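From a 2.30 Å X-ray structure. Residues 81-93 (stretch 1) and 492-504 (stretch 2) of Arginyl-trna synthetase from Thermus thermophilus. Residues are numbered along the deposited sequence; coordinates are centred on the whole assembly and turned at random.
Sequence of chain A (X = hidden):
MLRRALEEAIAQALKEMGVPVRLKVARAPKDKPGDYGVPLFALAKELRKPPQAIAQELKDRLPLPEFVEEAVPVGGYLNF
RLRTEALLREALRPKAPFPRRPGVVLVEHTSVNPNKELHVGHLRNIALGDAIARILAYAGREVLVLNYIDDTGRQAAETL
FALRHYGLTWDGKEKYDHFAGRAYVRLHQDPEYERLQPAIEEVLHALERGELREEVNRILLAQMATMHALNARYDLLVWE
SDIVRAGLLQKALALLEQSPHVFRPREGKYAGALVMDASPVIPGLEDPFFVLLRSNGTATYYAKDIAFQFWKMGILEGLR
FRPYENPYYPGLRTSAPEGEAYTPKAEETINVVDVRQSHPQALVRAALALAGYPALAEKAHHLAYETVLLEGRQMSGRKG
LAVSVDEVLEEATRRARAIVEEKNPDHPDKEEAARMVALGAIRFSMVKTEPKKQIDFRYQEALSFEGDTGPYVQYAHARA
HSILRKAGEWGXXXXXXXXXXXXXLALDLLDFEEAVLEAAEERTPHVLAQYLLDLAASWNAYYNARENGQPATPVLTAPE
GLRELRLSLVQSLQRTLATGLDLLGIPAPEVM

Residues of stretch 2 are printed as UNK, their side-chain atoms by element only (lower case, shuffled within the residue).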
# COMPACT_ATOMS: atom_id res chain seq x y z
N ARG A 81 -31.33 0.25 -12.72
CA ARG A 81 -30.94 0.26 -14.11
C ARG A 81 -30.63 1.72 -14.40
O ARG A 81 -31.46 2.59 -14.17
CB ARG A 81 -32.07 -0.26 -15.00
CG ARG A 81 -31.74 -0.29 -16.50
CD ARG A 81 -32.54 -1.38 -17.22
NE ARG A 81 -33.92 -1.44 -16.75
CZ ARG A 81 -34.86 -0.55 -17.04
NH1 ARG A 81 -34.57 0.49 -17.81
NH2 ARG A 81 -36.08 -0.69 -16.54
N LEU A 82 -29.41 1.99 -14.88
CA LEU A 82 -28.99 3.35 -15.17
C LEU A 82 -29.42 3.83 -16.54
O LEU A 82 -29.65 3.04 -17.45
CB LEU A 82 -27.46 3.44 -15.06
CG LEU A 82 -26.83 3.05 -13.72
CD1 LEU A 82 -25.32 3.23 -13.78
CD2 LEU A 82 -27.42 3.90 -12.59
N ARG A 83 -29.55 5.15 -16.69
CA ARG A 83 -29.90 5.70 -17.99
C ARG A 83 -28.60 5.61 -18.78
O ARG A 83 -27.56 6.11 -18.35
CB ARG A 83 -30.34 7.16 -17.88
CG ARG A 83 -31.65 7.38 -17.13
CD ARG A 83 -32.20 8.76 -17.42
NE ARG A 83 -31.18 9.79 -17.25
CZ ARG A 83 -31.32 11.06 -17.60
NH1 ARG A 83 -32.46 11.47 -18.15
NH2 ARG A 83 -30.33 11.92 -17.41
N THR A 84 -28.65 4.95 -19.92
CA THR A 84 -27.46 4.77 -20.74
C THR A 84 -26.68 6.07 -20.98
O THR A 84 -25.46 6.09 -20.82
CB THR A 84 -27.84 4.12 -22.07
OG1 THR A 84 -28.41 2.83 -21.78
CG2 THR A 84 -26.62 3.94 -22.97
N GLU A 85 -27.38 7.14 -21.34
CA GLU A 85 -26.73 8.42 -21.59
C GLU A 85 -25.96 8.92 -20.37
O GLU A 85 -24.78 9.30 -20.48
CB GLU A 85 -27.77 9.47 -21.98
CG GLU A 85 -27.17 10.84 -22.23
CD GLU A 85 -28.23 11.92 -22.40
OE1 GLU A 85 -27.86 13.08 -22.66
OE2 GLU A 85 -29.43 11.60 -22.26
N ALA A 86 -26.61 8.92 -19.21
CA ALA A 86 -25.98 9.38 -17.97
C ALA A 86 -24.79 8.49 -17.64
O ALA A 86 -23.75 8.97 -17.20
CB ALA A 86 -27.00 9.36 -16.82
N LEU A 87 -24.96 7.19 -17.86
CA LEU A 87 -23.91 6.22 -17.61
C LEU A 87 -22.67 6.57 -18.45
O LEU A 87 -21.56 6.69 -17.93
CB LEU A 87 -24.42 4.83 -17.96
CG LEU A 87 -23.61 3.57 -17.67
CD1 LEU A 87 -24.54 2.37 -17.84
CD2 LEU A 87 -22.41 3.47 -18.61
N LEU A 88 -22.87 6.76 -19.75
CA LEU A 88 -21.78 7.12 -20.65
C LEU A 88 -21.14 8.44 -20.26
O LEU A 88 -19.92 8.56 -20.22
CB LEU A 88 -22.29 7.21 -22.09
CG LEU A 88 -22.79 5.90 -22.70
CD1 LEU A 88 -23.58 6.18 -23.98
CD2 LEU A 88 -21.58 5.01 -22.98
N ARG A 89 -21.98 9.43 -19.96
CA ARG A 89 -21.50 10.75 -19.58
C ARG A 89 -20.57 10.65 -18.37
O ARG A 89 -19.48 11.24 -18.37
CB ARG A 89 -22.69 11.66 -19.27
CG ARG A 89 -22.37 13.14 -19.30
CD ARG A 89 -23.65 13.96 -19.24
NE ARG A 89 -24.54 13.68 -20.36
CZ ARG A 89 -24.26 13.94 -21.63
NH1 ARG A 89 -23.11 14.50 -21.96
NH2 ARG A 89 -25.14 13.64 -22.58
N GLU A 90 -20.99 9.90 -17.36
CA GLU A 90 -20.19 9.72 -16.16
C GLU A 90 -18.90 8.93 -16.45
O GLU A 90 -17.88 9.15 -15.81
CB GLU A 90 -21.01 9.00 -15.08
CG GLU A 90 -20.21 8.47 -13.89
CD GLU A 90 -19.68 9.55 -12.94
OE1 GLU A 90 -18.96 9.19 -11.99
OE2 GLU A 90 -19.99 10.74 -13.14
N ALA A 91 -18.96 8.01 -17.40
CA ALA A 91 -17.77 7.22 -17.74
C ALA A 91 -16.74 8.08 -18.45
O ALA A 91 -15.53 7.88 -18.30
CB ALA A 91 -18.15 6.03 -18.62
N LEU A 92 -17.21 9.05 -19.23
CA LEU A 92 -16.30 9.92 -19.96
C LEU A 92 -15.67 11.01 -19.11
O LEU A 92 -14.56 11.45 -19.40
CB LEU A 92 -17.03 10.53 -21.16
CG LEU A 92 -17.53 9.50 -22.18
CD1 LEU A 92 -18.08 10.21 -23.41
CD2 LEU A 92 -16.39 8.56 -22.56
N ARG A 93 -16.37 11.45 -18.07
CA ARG A 93 -15.87 12.49 -17.17
C ARG A 93 -14.47 12.16 -16.65
O ARG A 93 -14.20 11.03 -16.25
CB ARG A 93 -16.83 12.66 -15.99
CG ARG A 93 -16.42 13.73 -14.98
CD ARG A 93 -17.44 13.90 -13.86
NE ARG A 93 -17.52 12.74 -12.97
CZ ARG A 93 -16.52 12.30 -12.22
NH1 ARG A 93 -15.35 12.92 -12.23
NH2 ARG A 93 -16.68 11.24 -11.43
N UNK A 492 -16.90 16.23 -30.70
CA UNK A 492 -17.93 15.78 -29.78
C UNK A 492 -18.45 14.38 -30.06
O UNK A 492 -18.81 14.04 -31.19
c UNK A 492 -19.09 16.78 -29.79
N UNK A 493 -18.51 13.55 -29.01
CA UNK A 493 -18.99 12.17 -29.09
C UNK A 493 -20.50 12.18 -29.29
O UNK A 493 -21.19 13.04 -28.77
c UNK A 493 -17.50 12.47 -27.25
c UNK A 493 -17.94 13.83 -27.68
c UNK A 493 -18.64 11.60 -27.72
N UNK A 494 -21.01 11.22 -30.07
CA UNK A 494 -22.45 11.14 -30.26
C UNK A 494 -22.91 9.96 -29.42
O UNK A 494 -22.93 8.81 -29.88
o UNK A 494 -25.07 10.93 -30.95
c UNK A 494 -22.81 10.91 -31.73
o UNK A 494 -24.74 10.68 -33.12
c UNK A 494 -24.31 10.84 -31.95
N UNK A 495 -23.29 10.24 -28.18
CA UNK A 495 -23.72 9.21 -27.25
C UNK A 495 -24.87 8.33 -27.75
O UNK A 495 -24.96 7.16 -27.38
c UNK A 495 -23.54 11.15 -23.88
c UNK A 495 -23.07 10.76 -25.26
c UNK A 495 -21.72 10.06 -25.17
c UNK A 495 -24.11 9.83 -25.91
N UNK A 496 -25.73 8.89 -28.60
CA UNK A 496 -26.88 8.13 -29.11
C UNK A 496 -26.50 6.94 -30.00
O UNK A 496 -27.30 6.02 -30.18
c UNK A 496 -27.82 9.05 -29.89
o UNK A 496 -27.24 9.47 -31.11
N UNK A 497 -25.28 6.95 -30.55
CA UNK A 497 -24.84 5.85 -31.41
C UNK A 497 -24.18 4.70 -30.65
O UNK A 497 -23.71 3.73 -31.26
c UNK A 497 -24.53 7.34 -33.50
c UNK A 497 -23.88 6.38 -32.49
n UNK A 497 -23.29 8.93 -34.86
c UNK A 497 -23.62 7.65 -34.67
o UNK A 497 -23.21 6.75 -35.41
N UNK A 498 -24.15 4.79 -29.33
CA UNK A 498 -23.53 3.75 -28.50
C UNK A 498 -24.18 2.38 -28.66
O UNK A 498 -25.40 2.26 -28.74
c UNK A 498 -23.57 4.17 -27.03
N UNK A 499 -23.35 1.34 -28.69
CA UNK A 499 -23.84 -0.04 -28.80
C UNK A 499 -23.63 -0.70 -27.43
O UNK A 499 -23.02 -0.11 -26.55
c UNK A 499 -22.94 -0.06 -31.19
c UNK A 499 -23.04 -0.85 -29.87
o UNK A 499 -21.72 -1.12 -29.38
N UNK A 500 -24.15 -1.92 -27.24
CA UNK A 500 -23.97 -2.61 -25.96
C UNK A 500 -22.49 -2.76 -25.58
O UNK A 500 -22.16 -2.93 -24.40
c UNK A 500 -25.78 -3.60 -27.12
c UNK A 500 -24.64 -3.96 -26.20
c UNK A 500 -25.09 -2.66 -28.11
N UNK A 501 -21.60 -2.69 -26.57
CA UNK A 501 -20.16 -2.80 -26.31
C UNK A 501 -19.66 -1.55 -25.58
O UNK A 501 -18.86 -1.65 -24.65
c UNK A 501 -20.42 -5.68 -30.06
c UNK A 501 -18.88 -6.64 -28.48
c UNK A 501 -19.49 -4.29 -28.29
c UNK A 501 -19.70 -6.76 -29.60
c UNK A 501 -18.78 -5.40 -27.83
c UNK A 501 -20.31 -4.44 -29.41
c UNK A 501 -19.36 -2.95 -27.60
o UNK A 501 -19.78 -7.97 -30.24
N UNK A 502 -20.10 -0.38 -26.03
CA UNK A 502 -19.70 0.87 -25.39
C UNK A 502 -20.27 0.92 -23.97
O UNK A 502 -19.58 1.29 -23.03
c UNK A 502 -19.42 1.39 -28.45
c UNK A 502 -20.22 2.08 -26.17
o UNK A 502 -18.32 0.88 -28.78
c UNK A 502 -19.40 2.46 -27.39
o UNK A 502 -20.52 1.05 -28.95
N UNK A 503 -21.53 0.53 -23.83
CA UNK A 503 -22.21 0.55 -22.54
C UNK A 503 -21.52 -0.35 -21.52
O UNK A 503 -21.22 0.09 -20.41
c UNK A 503 -26.95 0.38 -19.46
n UNK A 503 -27.50 0.06 -18.29
n UNK A 503 -26.52 -0.58 -20.27
c UNK A 503 -23.67 0.13 -22.70
c UNK A 503 -25.88 -0.34 -21.56
c UNK A 503 -24.47 0.20 -21.40
n UNK A 503 -26.82 1.65 -19.80
N UNK A 504 -21.28 -1.60 -21.89
CA UNK A 504 -20.63 -2.56 -21.00
C UNK A 504 -19.26 -2.06 -20.54
O UNK A 504 -18.92 -2.18 -19.37
c UNK A 504 -20.50 -3.92 -21.71

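Position 492 carries a single side-chain carbon and lies out of reach of stretch 1; one carbon means alanine, Ala492. At 493 three carbons close a ring onto the backbone nitrogen, the mark of proline. Pro493 points toward the helix of stretch 1, and its CG lies 4.5 Å from Leu92 CD1.

Position 494 has two carbons, the second bearing two oxygens: a carboxylate on a short stem, hence aspartate. Asp494 touches nothing on stretch 1 but is well placed to accept hydrogen bonds from the turn that follows.

Position 495 shows four carbons forked at the second, which is leucine. Leu495 points toward stretch 1, its CD2 4.0 Å from Leu92 CD1 and its CB 4.2 Å from Leu88 CD1. Its CD1 sits over one face of the Arg89 guanidinium, 3.2 Å from Arg89 NH2. A branched apolar chain can thus meet both leucines and the flat face of an arginine.

One carbon and one oxygen at 496 give serine; Ser496 points away, and its OG donates to Asp494 OD1 at 2.6 Å. At 497, three carbons with a terminal oxygen and nitrogen fit glutamine, and Gln497 NE2 reaches Asp494 OD2 at 2.9 Å. Position 498 has one carbon: Ala498, whose CB packs 3.7 Å from Leu88 CD1, a close fit for a small side chain.

At 499 one carbon carries an oxygen and a carbon, so it is threonine. Thr499 OG1 caps the next helix by accepting from the backbone N of 501 at 3.2 Å. At 500 three carbons again close a ring onto the backbone nitrogen: Pro500, suited to a helix's first turn, where its nitrogen needs no donor hydrogen. One carbon leading to a six-carbon ring that bears an oxygen makes 501 Tyr501, turned to partners elsewhere.

Three carbons ending in two oxygens make 502 Glu502; its OE2 accepts from Thr499 N at 2.9 Å, bracing the helix start. At 503, three carbons, a nitrogen and a carbon with two more nitrogens spell arginine. Its CA-to-CB bond points sideways, so a long chain, with chi1 to chi3 all t, is what brings the guanidinium across. Arg503 NH1 lies 3.1 Å from Leu87 CD1, which covers one guanidinium face, and 2.8 Å from Thr84 OG1, at an angle too poor for a hydrogen bond. The lone carbon at 504 is Ala504, facing away.

The contact therefore works by packing, without cross-stretch hydrogen bonds: Leu88 meets Leu495 and Ala498, Leu92 meets Pro493 and Leu495, and Arg503 reaches the N-terminal part of the stretch 1 helix.

Stretch 2, residues 492-504: APDLSQATPYERA
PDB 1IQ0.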